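Local structure of terminase, large subunit (Enterobacteria phage P22, 4DKW) at residues V59-E64 and D170-A175; Q69-G72 and W77-K80; F8-E13 and L135-R140. The protein packages viral DNA into empty capsids as an ATP-driven motor and cuts the genome to initiate and end packaging, this chain being its C-terminal nuclease domain. All coordinates share one frame; numbering follows the deposited sequence.

Interaction 1. Residues V59-E64 and D170-A175; sequences VWKKSE and DDVLDA. With MG (magnesium ion), chain E; SO4 (sulfate ion), chain G.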
loop_
_atom_site.group_PDB
_atom_site.type_symbol
_atom_site.label_atom_id
_atom_site.label_comp_id
_atom_site.label_asym_id
_atom_site.label_seq_id
_atom_site.Cartn_x
_atom_site.Cartn_y
_atom_site.Cartn_z
ATOM N N VAL A 59 5.215 -7.163 1.400
ATOM C CA VAL A 59 4.220 -7.201 0.331
ATOM C C VAL A 59 3.693 -8.616 0.143
ATOM O O VAL A 59 4.473 -9.567 0.065
ATOM C CB VAL A 59 4.806 -6.723 -1.009
ATOM C CG1 VAL A 59 3.921 -7.145 -2.158
ATOM C CG2 VAL A 59 5.000 -5.208 -1.000
ATOM N N TRP A 60 2.370 -8.747 0.084
ATOM C CA TRP A 60 1.727 -10.013 -0.227
ATOM C C TRP A 60 0.623 -9.745 -1.241
ATOM O O TRP A 60 -0.205 -8.854 -1.053
ATOM C CB TRP A 60 1.170 -10.667 1.041
ATOM C CG TRP A 60 0.416 -11.962 0.808
ATOM C CD1 TRP A 60 0.950 -13.210 0.639
ATOM C CD2 TRP A 60 -1.013 -12.126 0.748
ATOM N NE1 TRP A 60 -0.057 -14.138 0.468
ATOM C CE2 TRP A 60 -1.269 -13.498 0.534
ATOM C CE3 TRP A 60 -2.100 -11.244 0.850
ATOM C CZ2 TRP A 60 -2.562 -14.007 0.413
ATOM C CZ3 TRP A 60 -3.383 -11.751 0.730
ATOM C CH2 TRP A 60 -3.603 -13.122 0.514
ATOM N N LYS A 61 0.626 -10.503 -2.330
ATOM C CA LYS A 61 -0.341 -10.310 -3.403
ATOM C C LYS A 61 -0.855 -11.661 -3.881
ATOM O O LYS A 61 -0.058 -12.553 -4.192
ATOM C CB LYS A 61 0.326 -9.567 -4.557
ATOM C CG LYS A 61 -0.556 -9.350 -5.770
ATOM C CD LYS A 61 0.189 -8.554 -6.832
ATOM C CE LYS A 61 -0.661 -8.389 -8.081
ATOM N NZ LYS A 61 -0.028 -7.452 -9.032
ATOM N N LYS A 62 -2.178 -11.821 -3.932
ATOM C CA LYS A 62 -2.758 -13.108 -4.301
ATOM C C LYS A 62 -4.210 -13.027 -4.766
ATOM O O LYS A 62 -5.027 -12.319 -4.172
ATOM C CB LYS A 62 -2.640 -14.113 -3.148
ATOM C CG LYS A 62 -2.283 -15.519 -3.616
ATOM C CD LYS A 62 -2.365 -16.528 -2.499
ATOM C CE LYS A 62 -1.811 -17.870 -2.941
ATOM N NZ LYS A 62 -2.554 -18.447 -4.098
ATOM N N SER A 63 -4.518 -13.759 -5.837
ATOM C CA SER A 63 -5.886 -13.889 -6.339
ATOM C C SER A 63 -6.656 -14.962 -5.579
ATOM O O SER A 63 -6.077 -15.913 -5.055
ATOM C CB SER A 63 -5.892 -14.249 -7.829
ATOM O OG SER A 63 -5.329 -13.225 -8.629
ATOM N N GLU A 64 -7.973 -14.800 -5.536
ATOM C CA GLU A 64 -8.881 -15.822 -5.019
ATOM C C GLU A 64 -8.529 -16.333 -3.624
ATOM O O GLU A 64 -8.512 -17.540 -3.378
ATOM C CB GLU A 64 -9.003 -16.979 -6.012
ATOM C CG GLU A 64 -9.597 -16.555 -7.347
ATOM C CD GLU A 64 -9.549 -17.650 -8.389
ATOM O OE1 GLU A 64 -8.917 -18.698 -8.130
ATOM O OE2 GLU A 64 -10.145 -17.460 -9.471
ATOM N N ASP A 170 -2.069 -3.049 -10.445
ATOM C CA ASP A 170 -1.808 -1.921 -9.564
ATOM C C ASP A 170 -2.332 -2.108 -8.149
ATOM O O ASP A 170 -2.573 -1.139 -7.443
ATOM C CB ASP A 170 -2.369 -0.633 -10.175
ATOM C CG ASP A 170 -3.870 -0.677 -10.366
ATOM O OD1 ASP A 170 -4.466 -1.744 -10.150
ATOM O OD2 ASP A 170 -4.455 0.365 -10.743
ATOM N N ASP A 171 -2.480 -3.361 -7.733
ATOM C CA ASP A 171 -2.986 -3.685 -6.401
ATOM C C ASP A 171 -2.005 -3.352 -5.265
ATOM O O ASP A 171 -2.399 -2.732 -4.280
ATOM C CB ASP A 171 -3.396 -5.151 -6.359
ATOM C CG ASP A 171 -4.195 -5.555 -7.592
ATOM O OD1 ASP A 171 -5.368 -5.107 -7.722
ATOM O OD2 ASP A 171 -3.641 -6.297 -8.434
ATOM N N VAL A 172 -0.748 -3.778 -5.400
ATOM C CA VAL A 172 0.320 -3.392 -4.472
ATOM C C VAL A 172 0.552 -1.870 -4.494
ATOM O O VAL A 172 0.749 -1.250 -3.445
ATOM C CB VAL A 172 1.641 -4.152 -4.767
ATOM C CG1 VAL A 172 2.804 -3.611 -3.908
ATOM C CG2 VAL A 172 1.449 -5.647 -4.532
ATOM N N LEU A 173 0.496 -1.272 -5.682
ATOM C CA LEU A 173 0.661 0.172 -5.827
ATOM C C LEU A 173 -0.454 0.922 -5.095
ATOM O O LEU A 173 -0.193 1.858 -4.337
ATOM C CB LEU A 173 0.711 0.573 -7.308
ATOM C CG LEU A 173 1.951 0.082 -8.072
ATOM C CD1 LEU A 173 1.823 0.361 -9.562
ATOM C CD2 LEU A 173 3.224 0.726 -7.522
ATOM N N ASP A 174 -1.692 0.491 -5.302
ATOM C CA ASP A 174 -2.823 1.094 -4.610
ATOM C C ASP A 174 -2.692 0.986 -3.096
ATOM O O ASP A 174 -2.817 1.985 -2.378
ATOM C CB ASP A 174 -4.134 0.448 -5.053
ATOM C CG ASP A 174 -4.575 0.904 -6.425
ATOM O OD1 ASP A 174 -3.982 1.863 -6.965
ATOM O OD2 ASP A 174 -5.531 0.308 -6.956
ATOM N N ALA A 175 -2.457 -0.231 -2.617
ATOM C CA ALA A 175 -2.237 -0.474 -1.191
ATOM C C ALA A 175 -1.131 0.420 -0.624
ATOM O O ALA A 175 -1.311 1.045 0.419
ATOM C CB ALA A 175 -1.917 -1.943 -0.942
HETATM MG MG MG E . -7.135 -3.801 -6.984
HETATM S S SO4 G . -1.089 -13.564 -8.563
HETATM O O1 SO4 G . -0.658 -12.225 -8.952
HETATM O O2 SO4 G . -0.129 -14.127 -7.618
HETATM O O3 SO4 G . -2.403 -13.489 -7.935
HETATM O O4 SO4 G . -1.164 -14.415 -9.746
HETATM O O HOH W 1 -8.682 -2.945 -6.059
HETATM O O HOH W 2 -7.816 -4.466 -8.916
#

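Interaction 2. Residues Q69-G72 and W77-K80; sequences QAWG and WANK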
loop_
_atom_site.group_PDB
_atom_site.type_symbol
_atom_site.label_atom_id
_atom_site.label_comp_id
_atom_site.label_asym_id
_atom_site.label_seq_id
_atom_site.Cartn_x
_atom_site.Cartn_y
_atom_site.Cartn_z
ATOM N N GLN A 69 -7.739 -16.414 4.741
ATOM C CA GLN A 69 -6.508 -16.853 4.094
ATOM C C GLN A 69 -5.453 -15.751 4.060
ATOM O O GLN A 69 -4.266 -16.030 4.230
ATOM C CB GLN A 69 -6.772 -17.358 2.677
ATOM C CG GLN A 69 -7.654 -18.597 2.611
ATOM C CD GLN A 69 -7.950 -19.013 1.185
ATOM O OE1 GLN A 69 -8.888 -18.513 0.563
ATOM N NE2 GLN A 69 -7.145 -19.926 0.656
ATOM N N ALA A 70 -5.882 -14.511 3.830
ATOM C CA ALA A 70 -4.959 -13.384 3.841
ATOM C C ALA A 70 -4.294 -13.277 5.211
ATOM O O ALA A 70 -3.069 -13.205 5.314
ATOM C CB ALA A 70 -5.684 -12.090 3.493
ATOM N N TRP A 71 -5.111 -13.303 6.257
ATOM C CA TRP A 71 -4.624 -13.247 7.632
ATOM C C TRP A 71 -3.641 -14.369 7.953
ATOM O O TRP A 71 -2.622 -14.139 8.590
ATOM C CB TRP A 71 -5.792 -13.269 8.623
ATOM C CG TRP A 71 -5.357 -13.238 10.064
ATOM C CD1 TRP A 71 -5.427 -14.266 10.966
ATOM C CD2 TRP A 71 -4.777 -12.129 10.767
ATOM N NE1 TRP A 71 -4.933 -13.861 12.186
ATOM C CE2 TRP A 71 -4.526 -12.557 12.089
ATOM C CE3 TRP A 71 -4.448 -10.817 10.408
ATOM C CZ2 TRP A 71 -3.957 -11.718 13.049
ATOM C CZ3 TRP A 71 -3.886 -9.986 11.365
ATOM C CH2 TRP A 71 -3.650 -10.437 12.669
ATOM N N GLY A 72 -3.941 -15.583 7.507
ATOM C CA GLY A 72 -3.011 -16.684 7.685
ATOM C C GLY A 72 -1.682 -16.477 6.976
ATOM O O GLY A 72 -0.641 -16.938 7.443
ATOM N N TRP A 77 3.618 -10.616 10.355
ATOM C CA TRP A 77 4.022 -9.208 10.324
ATOM C C TRP A 77 2.861 -8.203 10.442
ATOM O O TRP A 77 3.063 -7.058 10.876
ATOM C CB TRP A 77 4.934 -8.885 9.115
ATOM C CG TRP A 77 4.483 -9.380 7.757
ATOM C CD1 TRP A 77 4.789 -10.582 7.177
ATOM C CD2 TRP A 77 3.678 -8.670 6.796
ATOM N NE1 TRP A 77 4.215 -10.668 5.928
ATOM C CE2 TRP A 77 3.533 -9.510 5.669
ATOM C CE3 TRP A 77 3.064 -7.412 6.778
ATOM C CZ2 TRP A 77 2.803 -9.127 4.541
ATOM C CZ3 TRP A 77 2.339 -7.037 5.655
ATOM C CH2 TRP A 77 2.210 -7.892 4.558
ATOM N N ALA A 78 1.655 -8.632 10.076
ATOM C CA ALA A 78 0.492 -7.745 10.066
ATOM C C ALA A 78 -0.178 -7.603 11.435
ATOM O O ALA A 78 -0.982 -6.703 11.640
ATOM C CB ALA A 78 -0.519 -8.215 9.026
ATOM N N ASN A 79 0.146 -8.498 12.363
ATOM C CA ASN A 79 -0.504 -8.523 13.669
ATOM C C ASN A 79 -0.405 -7.197 14.428
ATOM O O ASN A 79 0.692 -6.674 14.632
ATOM C CB ASN A 79 0.062 -9.666 14.515
ATOM C CG ASN A 79 -0.772 -9.954 15.740
ATOM O OD1 ASN A 79 -1.992 -9.800 15.731
ATOM N ND2 ASN A 79 -0.114 -10.376 16.807
ATOM N N LYS A 80 -1.564 -6.668 14.823
ATOM C CA LYS A 80 -1.692 -5.436 15.615
ATOM C C LYS A 80 -1.369 -4.134 14.871
ATOM O O LYS A 80 -1.448 -3.053 15.452
ATOM C CB LYS A 80 -0.896 -5.524 16.926
ATOM C CG LYS A 80 -1.580 -6.314 18.017
ATOM C CD LYS A 80 -0.707 -7.465 18.490
ATOM C CE LYS A 80 0.668 -6.988 18.935
ATOM N NZ LYS A 80 1.527 -8.102 19.440
#

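Interaction 3. Residues F8-E13 and L135-R140; sequences FQIPEE and LMLEGR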
loop_
_atom_site.group_PDB
_atom_site.type_symbol
_atom_site.label_atom_id
_atom_site.label_comp_id
_atom_site.label_asym_id
_atom_site.label_seq_id
_atom_site.Cartn_x
_atom_site.Cartn_y
_atom_site.Cartn_z
ATOM N N PHE A 8 6.205 6.033 -13.445
ATOM C CA PHE A 8 7.439 6.204 -12.675
ATOM C C PHE A 8 8.661 5.945 -13.567
ATOM O O PHE A 8 9.129 4.812 -13.697
ATOM C CB PHE A 8 7.459 5.275 -11.449
ATOM C CG PHE A 8 6.310 5.495 -10.484
ATOM C CD1 PHE A 8 6.202 6.681 -9.763
ATOM C CD2 PHE A 8 5.356 4.506 -10.280
ATOM C CE1 PHE A 8 5.155 6.885 -8.882
ATOM C CE2 PHE A 8 4.312 4.703 -9.392
ATOM C CZ PHE A 8 4.211 5.897 -8.695
ATOM N N GLN A 9 9.172 6.994 -14.203
ATOM C CA GLN A 9 10.359 6.849 -15.037
ATOM C C GLN A 9 11.626 7.012 -14.207
ATOM O O GLN A 9 12.391 7.967 -14.368
ATOM C CB GLN A 9 10.330 7.816 -16.216
ATOM C CG GLN A 9 9.420 7.340 -17.328
ATOM C CD GLN A 9 9.424 8.254 -18.527
ATOM O OE1 GLN A 9 9.894 9.386 -18.451
ATOM N NE2 GLN A 9 8.894 7.767 -19.646
ATOM N N ILE A 10 11.825 6.046 -13.319
ATOM C CA ILE A 10 12.874 6.073 -12.325
ATOM C C ILE A 10 13.507 4.689 -12.340
ATOM O O ILE A 10 12.798 3.684 -12.388
ATOM C CB ILE A 10 12.279 6.417 -10.932
ATOM C CG1 ILE A 10 11.574 7.777 -10.987
ATOM C CG2 ILE A 10 13.350 6.417 -9.862
ATOM C CD1 ILE A 10 10.882 8.174 -9.726
ATOM N N PRO A 11 14.845 4.626 -12.344
ATOM C CA PRO A 11 15.528 3.329 -12.267
ATOM C C PRO A 11 15.150 2.582 -10.988
ATOM O O PRO A 11 15.310 3.146 -9.905
ATOM C CB PRO A 11 17.013 3.720 -12.232
ATOM C CG PRO A 11 17.062 5.080 -12.854
ATOM C CD PRO A 11 15.786 5.751 -12.472
ATOM N N GLU A 12 14.658 1.350 -11.120
ATOM C CA GLU A 12 14.302 0.501 -9.970
ATOM C C GLU A 12 15.354 0.453 -8.879
ATOM O O GLU A 12 15.040 0.424 -7.695
ATOM C CB GLU A 12 14.113 -0.934 -10.422
ATOM C CG GLU A 12 12.937 -1.147 -11.279
ATOM C CD GLU A 12 12.857 -2.579 -11.718
ATOM O OE1 GLU A 12 12.407 -2.799 -12.852
ATOM O OE2 GLU A 12 13.247 -3.481 -10.934
ATOM N N GLU A 13 16.611 0.424 -9.291
ATOM C CA GLU A 13 17.701 0.269 -8.355
ATOM C C GLU A 13 17.870 1.477 -7.445
ATOM O O GLU A 13 18.391 1.344 -6.337
ATOM C CB GLU A 13 19.000 -0.082 -9.107
ATOM C CG GLU A 13 19.868 -1.174 -8.390
ATOM C CD GLU A 13 19.177 -2.556 -8.320
ATOM O OE1 GLU A 13 17.929 -2.651 -8.379
ATOM O OE2 GLU A 13 19.894 -3.561 -8.169
ATOM N N LEU A 135 9.062 11.634 -3.610
ATOM C CA LEU A 135 9.784 10.903 -2.566
ATOM C C LEU A 135 10.823 9.982 -3.180
ATOM O O LEU A 135 11.949 9.910 -2.700
ATOM C CB LEU A 135 8.830 10.112 -1.668
ATOM C CG LEU A 135 7.825 10.919 -0.832
ATOM C CD1 LEU A 135 6.819 9.995 -0.147
ATOM C CD2 LEU A 135 8.569 11.745 0.195
ATOM N N MET A 136 10.443 9.279 -4.242
ATOM C CA MET A 136 11.380 8.411 -4.963
ATOM C C MET A 136 12.586 9.179 -5.473
ATOM O O MET A 136 13.723 8.735 -5.303
ATOM C CB MET A 136 10.695 7.717 -6.144
ATOM C CG MET A 136 9.611 6.746 -5.735
ATOM S SD MET A 136 8.772 6.129 -7.181
ATOM C CE MET A 136 7.504 5.111 -6.418
ATOM N N LEU A 137 12.328 10.326 -6.096
ATOM C CA LEU A 137 13.371 11.150 -6.704
ATOM C C LEU A 137 14.304 11.751 -5.653
ATOM O O LEU A 137 15.503 11.895 -5.879
ATOM C CB LEU A 137 12.724 12.254 -7.554
ATOM C CG LEU A 137 12.030 11.759 -8.819
ATOM C CD1 LEU A 137 11.241 12.894 -9.448
ATOM C CD2 LEU A 137 13.057 11.163 -9.788
ATOM N N GLU A 138 13.746 12.084 -4.499
ATOM C CA GLU A 138 14.523 12.676 -3.407
ATOM C C GLU A 138 15.257 11.626 -2.582
ATOM O O GLU A 138 15.966 11.957 -1.637
ATOM C CB GLU A 138 13.607 13.503 -2.496
ATOM C CG GLU A 138 12.931 14.655 -3.218
ATOM C CD GLU A 138 12.009 15.460 -2.325
ATOM O OE1 GLU A 138 12.173 15.395 -1.091
ATOM O OE2 GLU A 138 11.137 16.186 -2.858
ATOM N N GLY A 139 15.074 10.357 -2.927
ATOM C CA GLY A 139 15.699 9.273 -2.184
ATOM C C GLY A 139 14.988 8.945 -0.869
ATOM O O GLY A 139 15.582 8.362 0.051
ATOM N N ARG A 140 13.708 9.296 -0.776
ATOM C CA ARG A 140 12.962 9.134 0.474
ATOM C C ARG A 140 11.846 8.109 0.402
ATOM O O ARG A 140 10.977 8.076 1.274
ATOM C CB ARG A 140 12.429 10.486 0.951
ATOM C CG ARG A 140 13.563 11.482 1.207
ATOM C CD ARG A 140 13.161 12.641 2.118
ATOM N NE ARG A 140 12.266 13.587 1.458
ATOM C CZ ARG A 140 10.995 13.788 1.806
ATOM N NH1 ARG A 140 10.471 13.110 2.812
ATOM N NH2 ARG A 140 10.254 14.679 1.155
#

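Interaction 1. Residues V59-E64 and D170-A175
Val59 and Val172 meet tip to tip, Val59 CG1 lying 3.7 Å from Val172 CG2. Val172 turns both methyls to the strand: its CG1 approaches CG2 of Val59, while its CG2 also serves as the floor under Lys61, whose CD comes to 3.9 Å from Val172 CG2. Lys61 leaves the strand with CG anti to the backbone N (chi1 178°) and stays extended to its end, a shape that lays its methylenes across Val172 at about a right angle and carries the amine past the apolar patch. There it reaches Asp171, but only loosely: Lys61 NZ to Asp171 OD2 is a long salt bridge of 3.8 Å, and the stronger partner of NZ is Glu153. Glu153 also accepts the backbone N-H groups of Val172 and Leu173, which ties the lysine to the start of helix 171-181.

Asp171 divides its oxygens. Chi1 of -45° sets the carboxylate between lysine and metal, and chi2 of -70° turns OD2 to the lysine and OD1 to the magnesium ion, which OD1 binds at 2.3 Å, beside two waters and Asp33. Farther along the strand, Ser63 OG donates to sulfate O3 at 3.0 Å, supported by a weak bond from Ser63 N. An acidic metal ligand at a helix start, set against the central sheet, is characteristic of the RNase H-like nuclease active site.

Interaction 2. Residues Q69-G72 and W77-K80
Trp71 meets Asn79 and Ala78 through the outer rim of its six-membered ring. The contact is local, running from the middle of helix 67-78 to the point where Asn79 leaves helical geometry, and the nearest alpha carbons, Trp71 CA and Ala78 CA, are 7.9 Å apart.

The polar part lies at the ring edge. Asn79 OD1 sits in the indole plane, 3.5 Å from Trp71 CH2 and 3.8 Å from Trp71 CZ2, while the amide stands steeply to the ring, the two planes being 75° apart. This is an edge approach rather than a stack; the slightly positive C-H rim of an indole would probably suit a carbonyl oxygen. Ala78 O makes a looser approach, oblique to the ring and 4.4 Å from Trp71 CZ3. Torsions explain the reach: Trp71 has CG anti to the backbone N (chi1 179°), which swings the ring along the helix although its CB does not aim at the other segment.

The apolar part is lighter. Trp71 CH2 lies 3.8 Å from Asn79 CA, and Trp71 CZ3 approaches Ala78 CB at 4.5 Å.

Around this, Phe109 meets Trp71 edge-to-face and also touches Ala78. Ala78 rests on His42 of strand 40-48 and Asp30 of strand 27-33, and Ala70 packs on Trp60 of strand 53-62, so helix 67-78 lies against the sheet with Trp71 beside the loop that holds Phe109.

Interaction 3. Residues F8-E13 and L135-R140
Glu138 OE1, just past the Met136 and Leu137 that meet Phe8 and Ile10, is gripped side-on by two nitrogens of Arg140, NH2 at 3.0 Å and NE at 3.1 Å from OE1. Both arrive from the same face of the carboxylate plane, while the oxygen lies close to the guanidinium plane. The salt bridge spans Gly139, the positive-phi residue (78°) of a Schellman motif in which Arg140 N bonds to Leu135 O at 2.7 Å and Gly139 N to Met136 O.

Across the contact everything is apolar. Met136 extends beyond CG and crosses Phe8 at about a right angle, placing CE over one ring face, 3.9 Å from the ring centroid and 14° off the normal. Its SD takes an oblique Met-aromatic position, nearest Phe8 CD1 at 3.7 Å. Ile10 sets CD1 against two neighbours, 3.6 Å from Met136 CB and 3.7 Å from Leu137 CD2. Phe154 of helix 148-156 meets the Phe8 ring nearly parallel and also touches Met136.

Dispersion and CH-pi contacts thus attach the N-terminal segment to the end of helix 125-137, whereas the ionic pair stays within 135-140, where Arg140 NH1 also bonds to Asp52 O, and adds no bond across the interface.

Overall arrangement
Along the chain the segments come in the order 8-13, 59-64, 69-72, 77-80, 135-140, 170-175, so interactions 1 and 3 interleave and interaction 2 falls within the spans of both. Interactions 1 and 2 have centres 14 Å apart and touch directly: strand 53-62 leads into helix 67-78, and Trp60 CH2 lies 3.6 Å from Ala70 CA. Interaction 3 is about 20 Å from interaction 1 and 29 Å from interaction 2, centre to centre, across the chain's centre from the latter. Interaction 1 lies nearest that centre, with the metal site; interaction 2 joins the end of helix 67-78 to its own Trp71, and interaction 3 fastens the N-terminal loop to helix 125-137, both away from the metals.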